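Local coordinates for beta-N-acetylglucosaminidase (Thermotoga maritima, PDB 3WO8), which probably removes terminal N-acetylhexosamine residues from the non-reducing ends of N-acetyl-beta-hexosaminides, as a glycoside hydrolase family 3 enzyme built round a TIM barrel, at residues N282-G287 and P293-T298; I34-R39 and M60-K65; V391-R396 and E404-D409. One frame throughout, in Å; residues are numbered along the deposited sequence.

Contact 1 of 3, residues N282-G287 and P293-T298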
# COMPACT_ATOMS: atom_id res chain seq x y z
N ASN B 282 -3.21 -21.84 24.25
CA ASN B 282 -1.80 -21.60 24.33
C ASN B 282 -1.47 -20.15 24.52
O ASN B 282 -0.75 -19.81 25.45
CB ASN B 282 -1.12 -22.10 23.05
CG ASN B 282 -1.38 -23.57 22.78
OD1 ASN B 282 -1.94 -23.92 21.75
ND2 ASN B 282 -0.98 -24.41 23.70
N MET B 283 -1.95 -19.28 23.62
CA MET B 283 -1.60 -17.86 23.76
C MET B 283 -2.80 -17.05 24.18
O MET B 283 -3.91 -17.20 23.66
CB MET B 283 -0.96 -17.27 22.49
CG MET B 283 0.42 -17.82 22.18
SD MET B 283 1.03 -17.21 20.60
CE MET B 283 2.03 -15.83 21.25
N ILE B 284 -2.53 -16.20 25.16
CA ILE B 284 -3.51 -15.26 25.69
C ILE B 284 -3.33 -13.95 24.93
O ILE B 284 -2.22 -13.40 24.86
CB ILE B 284 -3.28 -14.97 27.19
CG1 ILE B 284 -3.48 -16.24 28.03
CG2 ILE B 284 -4.24 -13.93 27.68
CD1 ILE B 284 -2.66 -16.20 29.30
N LEU B 285 -4.41 -13.48 24.36
CA LEU B 285 -4.40 -12.27 23.59
C LEU B 285 -4.90 -11.14 24.47
O LEU B 285 -6.07 -11.11 24.91
CB LEU B 285 -5.29 -12.41 22.35
CG LEU B 285 -5.44 -11.13 21.53
CD1 LEU B 285 -4.07 -10.58 21.14
CD2 LEU B 285 -6.36 -11.34 20.33
N LEU B 286 -4.00 -10.19 24.69
CA LEU B 286 -4.32 -8.92 25.27
C LEU B 286 -4.43 -7.84 24.14
O LEU B 286 -3.42 -7.31 23.64
CB LEU B 286 -3.28 -8.57 26.33
CG LEU B 286 -3.03 -9.62 27.43
CD1 LEU B 286 -2.04 -9.11 28.49
CD2 LEU B 286 -4.32 -10.09 28.09
N GLY B 287 -5.67 -7.55 23.74
CA GLY B 287 -5.96 -6.40 22.90
C GLY B 287 -5.11 -5.17 23.23
O GLY B 287 -4.70 -4.44 22.32
N PRO B 293 1.51 -6.48 32.33
CA PRO B 293 2.07 -6.66 33.66
C PRO B 293 1.09 -7.41 34.57
O PRO B 293 1.46 -8.45 35.10
CB PRO B 293 2.31 -5.22 34.15
CG PRO B 293 2.52 -4.44 32.90
CD PRO B 293 1.51 -5.05 31.95
N VAL B 294 -0.15 -6.93 34.68
CA VAL B 294 -1.15 -7.60 35.51
C VAL B 294 -1.30 -9.05 35.08
O VAL B 294 -1.09 -10.00 35.87
CB VAL B 294 -2.52 -6.90 35.45
CG1 VAL B 294 -3.60 -7.74 36.14
CG2 VAL B 294 -2.45 -5.48 36.02
N TYR B 295 -1.64 -9.25 33.81
CA TYR B 295 -1.86 -10.61 33.32
C TYR B 295 -0.63 -11.47 33.52
O TYR B 295 -0.72 -12.66 33.84
CB TYR B 295 -2.30 -10.59 31.87
CG TYR B 295 -3.80 -10.71 31.66
CD1 TYR B 295 -4.65 -9.62 31.75
CD2 TYR B 295 -4.36 -11.92 31.35
CE1 TYR B 295 -6.02 -9.74 31.54
CE2 TYR B 295 -5.72 -12.06 31.12
CZ TYR B 295 -6.55 -10.98 31.22
OH TYR B 295 -7.92 -11.17 30.99
N TYR B 296 0.54 -10.87 33.37
CA TYR B 296 1.76 -11.66 33.41
C TYR B 296 2.03 -12.17 34.81
O TYR B 296 2.42 -13.33 34.98
CB TYR B 296 2.96 -10.87 32.93
CG TYR B 296 4.29 -11.64 32.94
CD1 TYR B 296 5.08 -11.77 34.11
CD2 TYR B 296 4.79 -12.20 31.77
CE1 TYR B 296 6.30 -12.44 34.08
CE2 TYR B 296 6.00 -12.88 31.74
CZ TYR B 296 6.76 -12.99 32.89
OH TYR B 296 7.96 -13.65 32.81
N GLU B 297 1.84 -11.29 35.80
CA GLU B 297 2.18 -11.63 37.19
C GLU B 297 1.08 -12.51 37.81
O GLU B 297 1.40 -13.39 38.62
CB GLU B 297 2.55 -10.41 38.03
CG GLU B 297 1.46 -9.35 38.18
CD GLU B 297 1.98 -7.93 38.47
OE1 GLU B 297 2.78 -7.36 37.68
OE2 GLU B 297 1.54 -7.38 39.51
N THR B 298 -0.18 -12.34 37.38
CA THR B 298 -1.24 -13.32 37.69
C THR B 298 -0.79 -14.74 37.37
O THR B 298 -1.07 -15.65 38.14
CB THR B 298 -2.52 -13.07 36.90
OG1 THR B 298 -2.90 -11.71 37.01
CG2 THR B 298 -3.66 -13.91 37.43
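The Y295 ring carries a single methyl of L286 over the middle of one face: CD2 of L286 stands 3.5 Å from the centroid of the Y295 ring and only 6° off the normal, so that all six ring carbons are almost equally distant from it. This is a nearly ideal CH-pi contact. I284 comes up from the same side of the ring but beyond its rim, where its CG2 meets Y295 CD2 at 4.2 Å, neither squarely over the face nor in the plane. The two methyl groups thus share one aromatic ring, one centred and the other grazing. The other branch of L286 is used as well, since its CD1 touches Y295 CB at 3.7 Å, so the two branches lie along the tyrosine, one at its CB and the other over the ring. Y295 itself has chi1 at -98°, well away from a staggered value, a rotation that goes with the ring lying flat across the leucine. The setting is the last strand of the eight-stranded TIM barrel and the helix that follows it: I284 and L286, two residues apart on strand 283-286, both point toward helix 292-304, and Y295 fills the layer between them. M258 and, from helix 269-279, I272 and V273 also touch the tyrosine, while F276 of that helix packs on I284, so the neighbouring helix shares the same buried apolar layer. One turn after V294, T298 OG1 donates back to V294 O at 2.7 Å. That hydroxyl lies 48° out of the carbonyl plane, and the same oxygen also takes the helical bond from T298 N, a double grip on one acceptor.

Contact 2 of 3, residues I34-R39 and M60-K65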
# COMPACT_ATOMS: atom_id res chain seq x y z
N ILE B 34 7.91 -2.58 27.95
CA ILE B 34 7.12 -3.78 28.15
C ILE B 34 7.76 -4.89 27.38
O ILE B 34 7.84 -5.99 27.87
CB ILE B 34 5.68 -3.63 27.62
CG1 ILE B 34 4.88 -2.62 28.43
CG2 ILE B 34 4.92 -4.95 27.65
CD1 ILE B 34 4.41 -3.16 29.77
N ILE B 35 8.17 -4.62 26.15
CA ILE B 35 8.60 -5.71 25.26
C ILE B 35 9.91 -6.30 25.74
O ILE B 35 10.04 -7.53 25.80
CB ILE B 35 8.61 -5.28 23.76
CG1 ILE B 35 7.17 -5.26 23.22
CG2 ILE B 35 9.43 -6.23 22.90
CD1 ILE B 35 6.96 -4.41 21.99
N ARG B 36 10.85 -5.46 26.11
CA ARG B 36 12.12 -5.96 26.64
C ARG B 36 11.92 -6.66 27.99
O ARG B 36 12.52 -7.71 28.23
CB ARG B 36 13.14 -4.85 26.80
CG ARG B 36 13.41 -4.08 25.52
CD ARG B 36 14.66 -3.22 25.57
NE ARG B 36 14.34 -1.80 25.80
CZ ARG B 36 14.75 -0.79 25.04
NH1 ARG B 36 15.51 -1.00 23.96
NH2 ARG B 36 14.41 0.45 25.35
N LYS B 37 11.07 -6.11 28.85
CA LYS B 37 10.90 -6.62 30.22
C LYS B 37 10.27 -8.00 30.23
O LYS B 37 10.88 -8.94 30.67
CB LYS B 37 10.06 -5.68 31.09
CG LYS B 37 10.27 -5.91 32.58
CD LYS B 37 9.03 -5.58 33.40
CE LYS B 37 9.37 -5.11 34.81
NZ LYS B 37 8.48 -3.99 35.25
N TYR B 38 9.05 -8.09 29.74
CA TYR B 38 8.39 -9.37 29.53
C TYR B 38 8.71 -9.56 28.08
O TYR B 38 9.09 -8.61 27.40
CB TYR B 38 6.89 -9.24 29.73
CG TYR B 38 6.49 -8.37 30.90
CD1 TYR B 38 6.31 -7.00 30.75
CD2 TYR B 38 6.32 -8.90 32.18
CE1 TYR B 38 5.95 -6.19 31.82
CE2 TYR B 38 5.96 -8.10 33.26
CZ TYR B 38 5.76 -6.74 33.07
OH TYR B 38 5.37 -5.91 34.10
N ARG B 39 8.61 -10.76 27.54
CA ARG B 39 9.07 -10.87 26.16
C ARG B 39 7.95 -11.50 25.39
O ARG B 39 7.99 -12.69 25.04
CB ARG B 39 10.41 -11.62 26.05
CG ARG B 39 11.60 -10.81 26.59
CD ARG B 39 12.85 -10.84 25.70
NE ARG B 39 13.08 -12.18 25.14
CZ ARG B 39 13.68 -13.19 25.78
NH1 ARG B 39 14.13 -13.03 27.01
NH2 ARG B 39 13.83 -14.39 25.19
N MET B 60 9.32 -2.39 13.45
CA MET B 60 9.78 -3.67 12.90
C MET B 60 11.28 -3.77 13.08
O MET B 60 11.83 -4.82 13.33
CB MET B 60 9.43 -3.76 11.40
CG MET B 60 7.96 -3.96 11.09
SD MET B 60 7.50 -5.63 11.58
CE MET B 60 5.85 -5.73 10.94
N SER B 61 11.97 -2.66 12.90
CA SER B 61 13.40 -2.63 13.14
C SER B 61 13.75 -3.00 14.58
O SER B 61 14.68 -3.73 14.83
CB SER B 61 13.93 -1.23 12.91
OG SER B 61 15.31 -1.21 13.15
N PHE B 62 13.01 -2.44 15.52
CA PHE B 62 13.12 -2.79 16.93
C PHE B 62 12.82 -4.28 17.15
O PHE B 62 13.60 -4.95 17.82
CB PHE B 62 12.18 -1.92 17.77
CG PHE B 62 12.07 -2.35 19.19
CD1 PHE B 62 13.05 -2.00 20.11
CD2 PHE B 62 10.99 -3.13 19.60
CE1 PHE B 62 12.96 -2.40 21.43
CE2 PHE B 62 10.90 -3.55 20.92
CZ PHE B 62 11.89 -3.17 21.84
N LEU B 63 11.72 -4.79 16.63
CA LEU B 63 11.38 -6.17 16.94
C LEU B 63 12.47 -7.03 16.39
O LEU B 63 12.82 -8.10 16.93
CB LEU B 63 10.07 -6.57 16.33
CG LEU B 63 8.90 -5.84 16.95
CD1 LEU B 63 7.64 -5.97 16.11
CD2 LEU B 63 8.66 -6.36 18.37
N SER B 64 13.05 -6.55 15.31
CA SER B 64 13.98 -7.38 14.59
C SER B 64 15.24 -7.58 15.42
O SER B 64 15.69 -8.71 15.61
CB SER B 64 14.30 -6.75 13.24
OG SER B 64 15.02 -7.65 12.45
N LYS B 65 15.81 -6.48 15.89
CA LYS B 65 16.95 -6.47 16.80
C LYS B 65 16.71 -7.18 18.15
O LYS B 65 17.66 -7.69 18.72
CB LYS B 65 17.39 -5.02 17.10
CG LYS B 65 17.99 -4.27 15.92
CD LYS B 65 18.68 -2.99 16.39
CE LYS B 65 18.26 -1.74 15.62
NZ LYS B 65 18.81 -1.76 14.23
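The helical turn that carries F62 toward I35 and R36 is held by the backbone bond from S64 N to M60 O, 2.9 Å long. R36 brings its guanidinium to the rim of that phenyl: NH1 of R36 lies 3.9 Å from F62 CE1, while NH2 makes a long, weak ion pair with E29 on its own helix. The guanidinium and ring planes stand 77° apart and NH1 lies in the ring plane, so the charged group comes to the phenyl edge and not over a face. A bend at chi3 (-101°) turns the arginine tip this way, and the aliphatic part follows the ring too, with R36 CG 4.1 Å from F62 CZ. On the other flank of the ring tip, CG2 of I35 lies 3.6 Å from F62 CE2, also at the ring edge. F62 therefore drives the end of its ring between I35 and R36, presenting CE1, CZ and CE2 to helix 29-37; with CG anti to the backbone N (chi1 171°), the phenyl extends toward that helix. Helices 29-37 and 53-66 follow the first two strands of the TIM barrel, and this is the seam between them on its outer layer. Deeper in the seam, I35 CD1 approaches L63 CD2 at 4.4 Å, and both residues rest on I43 of strand 42-45, the barrel strand that lies between the two helices in sequence. Were F62 cut back to an alanine, a gap would probably open between the helices, leaving I35 CG2 without the ring edge it packs on and the R36 tip more able to swing. F59, one turn before L63, also packs on I35, and E66 touches R36 from the same helix.

Contact 3 of 3, residues V391-R396 and E404-D409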
# COMPACT_ATOMS: atom_id res chain seq x y z
N VAL B 391 5.76 20.45 24.10
CA VAL B 391 5.27 21.70 23.54
C VAL B 391 6.06 22.15 22.31
O VAL B 391 7.27 22.02 22.24
CB VAL B 391 5.31 22.81 24.61
CG1 VAL B 391 4.47 23.99 24.15
CG2 VAL B 391 4.82 22.30 25.95
N GLU B 392 5.36 22.71 21.34
CA GLU B 392 5.98 23.09 20.10
C GLU B 392 5.25 24.24 19.42
O GLU B 392 4.03 24.22 19.27
CB GLU B 392 6.18 21.88 19.16
CG GLU B 392 4.95 21.10 18.74
CD GLU B 392 5.21 20.13 17.57
OE1 GLU B 392 4.93 20.54 16.42
OE2 GLU B 392 5.66 18.98 17.76
N ASN B 393 6.01 25.29 19.11
CA ASN B 393 5.53 26.41 18.31
C ASN B 393 5.92 26.15 16.86
O ASN B 393 7.07 26.11 16.52
CB ASN B 393 6.10 27.77 18.80
CG ASN B 393 5.69 28.96 17.88
OD1 ASN B 393 4.66 28.92 17.18
ND2 ASN B 393 6.49 30.03 17.91
N VAL B 394 4.93 25.97 16.00
CA VAL B 394 5.16 25.72 14.59
C VAL B 394 5.01 26.99 13.76
O VAL B 394 3.94 27.61 13.78
CB VAL B 394 4.13 24.73 14.07
CG1 VAL B 394 4.36 24.44 12.61
CG2 VAL B 394 4.18 23.45 14.89
N VAL B 395 6.05 27.36 13.01
CA VAL B 395 5.89 28.43 12.05
C VAL B 395 6.34 27.99 10.69
O VAL B 395 7.39 27.39 10.54
CB VAL B 395 6.52 29.78 12.46
CG1 VAL B 395 7.59 29.62 13.51
CG2 VAL B 395 7.07 30.54 11.27
N ARG B 396 5.54 28.33 9.69
CA ARG B 396 5.75 27.94 8.34
C ARG B 396 6.33 29.09 7.55
O ARG B 396 5.72 30.14 7.49
CB ARG B 396 4.40 27.55 7.73
CG ARG B 396 3.68 26.37 8.40
CD ARG B 396 4.54 25.12 8.56
NE ARG B 396 4.86 24.48 7.28
CZ ARG B 396 4.11 23.54 6.70
NH1 ARG B 396 2.99 23.12 7.26
NH2 ARG B 396 4.48 23.01 5.55
N GLU B 404 11.30 33.97 9.01
CA GLU B 404 11.09 35.08 9.94
C GLU B 404 11.85 34.78 11.23
O GLU B 404 12.03 33.60 11.62
CB GLU B 404 9.59 35.27 10.22
CG GLU B 404 8.81 33.98 10.62
CD GLU B 404 7.89 33.36 9.52
OE1 GLU B 404 6.64 33.48 9.68
OE2 GLU B 404 8.36 32.76 8.51
N PHE B 405 12.34 35.83 11.88
CA PHE B 405 13.11 35.65 13.11
C PHE B 405 12.18 35.09 14.14
O PHE B 405 10.98 35.42 14.16
CB PHE B 405 13.69 36.97 13.63
CG PHE B 405 14.47 36.80 14.90
CD1 PHE B 405 15.79 36.36 14.86
CD2 PHE B 405 13.87 37.01 16.13
CE1 PHE B 405 16.50 36.17 16.03
CE2 PHE B 405 14.57 36.81 17.30
CZ PHE B 405 15.89 36.39 17.25
N VAL B 406 12.70 34.22 15.00
CA VAL B 406 11.85 33.53 15.94
C VAL B 406 12.62 33.23 17.20
O VAL B 406 13.83 33.13 17.16
CB VAL B 406 11.27 32.24 15.29
CG1 VAL B 406 12.26 31.08 15.35
CG2 VAL B 406 9.94 31.86 15.94
N GLU B 407 11.93 33.08 18.33
CA GLU B 407 12.60 32.72 19.59
C GLU B 407 12.07 31.37 20.07
O GLU B 407 11.07 30.88 19.55
CB GLU B 407 12.43 33.79 20.67
CG GLU B 407 11.06 34.46 20.75
CD GLU B 407 10.94 35.75 19.92
OE1 GLU B 407 11.98 36.37 19.56
OE2 GLU B 407 9.79 36.17 19.64
N GLY B 408 12.76 30.78 21.03
CA GLY B 408 12.38 29.48 21.60
C GLY B 408 13.50 28.97 22.48
O GLY B 408 14.60 29.51 22.45
N ASP B 409 13.25 27.95 23.28
CA ASP B 409 14.34 27.32 24.05
C ASP B 409 15.29 26.60 23.08
O ASP B 409 16.51 26.50 23.29
CB ASP B 409 13.81 26.30 25.07
CG ASP B 409 12.86 26.92 26.09
OD1 ASP B 409 12.91 28.16 26.27
OD2 ASP B 409 12.06 26.15 26.68
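V395 lays its CG2 methyl against the carboxyl end of E404, with V395 CG2 to E404 CD at 3.4 Å. The glutamate reaches it by a folded path: CG sits between the backbone N and the carbonyl carbon (chi1 50°), and a further bend at chi2 (-105°) brings the carboxylate up against V395. That group also lies near the carbonyl of R396, but both are acceptors and do not bond. The second methyl, CG1 of V395, meets CG2 of V406 at 4.1 Å as the two valines slide past each other, and the amide ND2 of N393 grazes the same V406 methyl at 4.4 Å. R396 points its side chain the other way, to the carbonyl oxygens of V362 and P363 and a salt bridge with D379 of helix 374-385. Alternate residues of strand 391-397 thus serve two layers, the helix on one side and the returning loop on the other. Such a loop, running across the sheet past the adjacent strand 357-363 to enter 411-415 beyond it, is a crossover connection between parallel strands of the alpha/beta C-terminal domain.

How the contacts relate
From the N terminus the three contacts come in series, none nested in or crossing another. Contact 2 comes first, closing the helix-strand-helix excursion round strand 42-45 and joining helices 29-37 and 53-66 on the outside of the barrel. Contact 1 follows much later in the chain, at the eighth strand of the same barrel, closing the short loop between that strand and the next helix. Because the barrel is circular, the two become neighbours: Y38 and I34 pack on P293, and the Y38 ring meets that of Y296. Contact 3 lies in the C-terminal domain and closes the loop that leaves an edge strand, its nearest atoms about 22 Å from contact 2 and about 26 Å from contact 1.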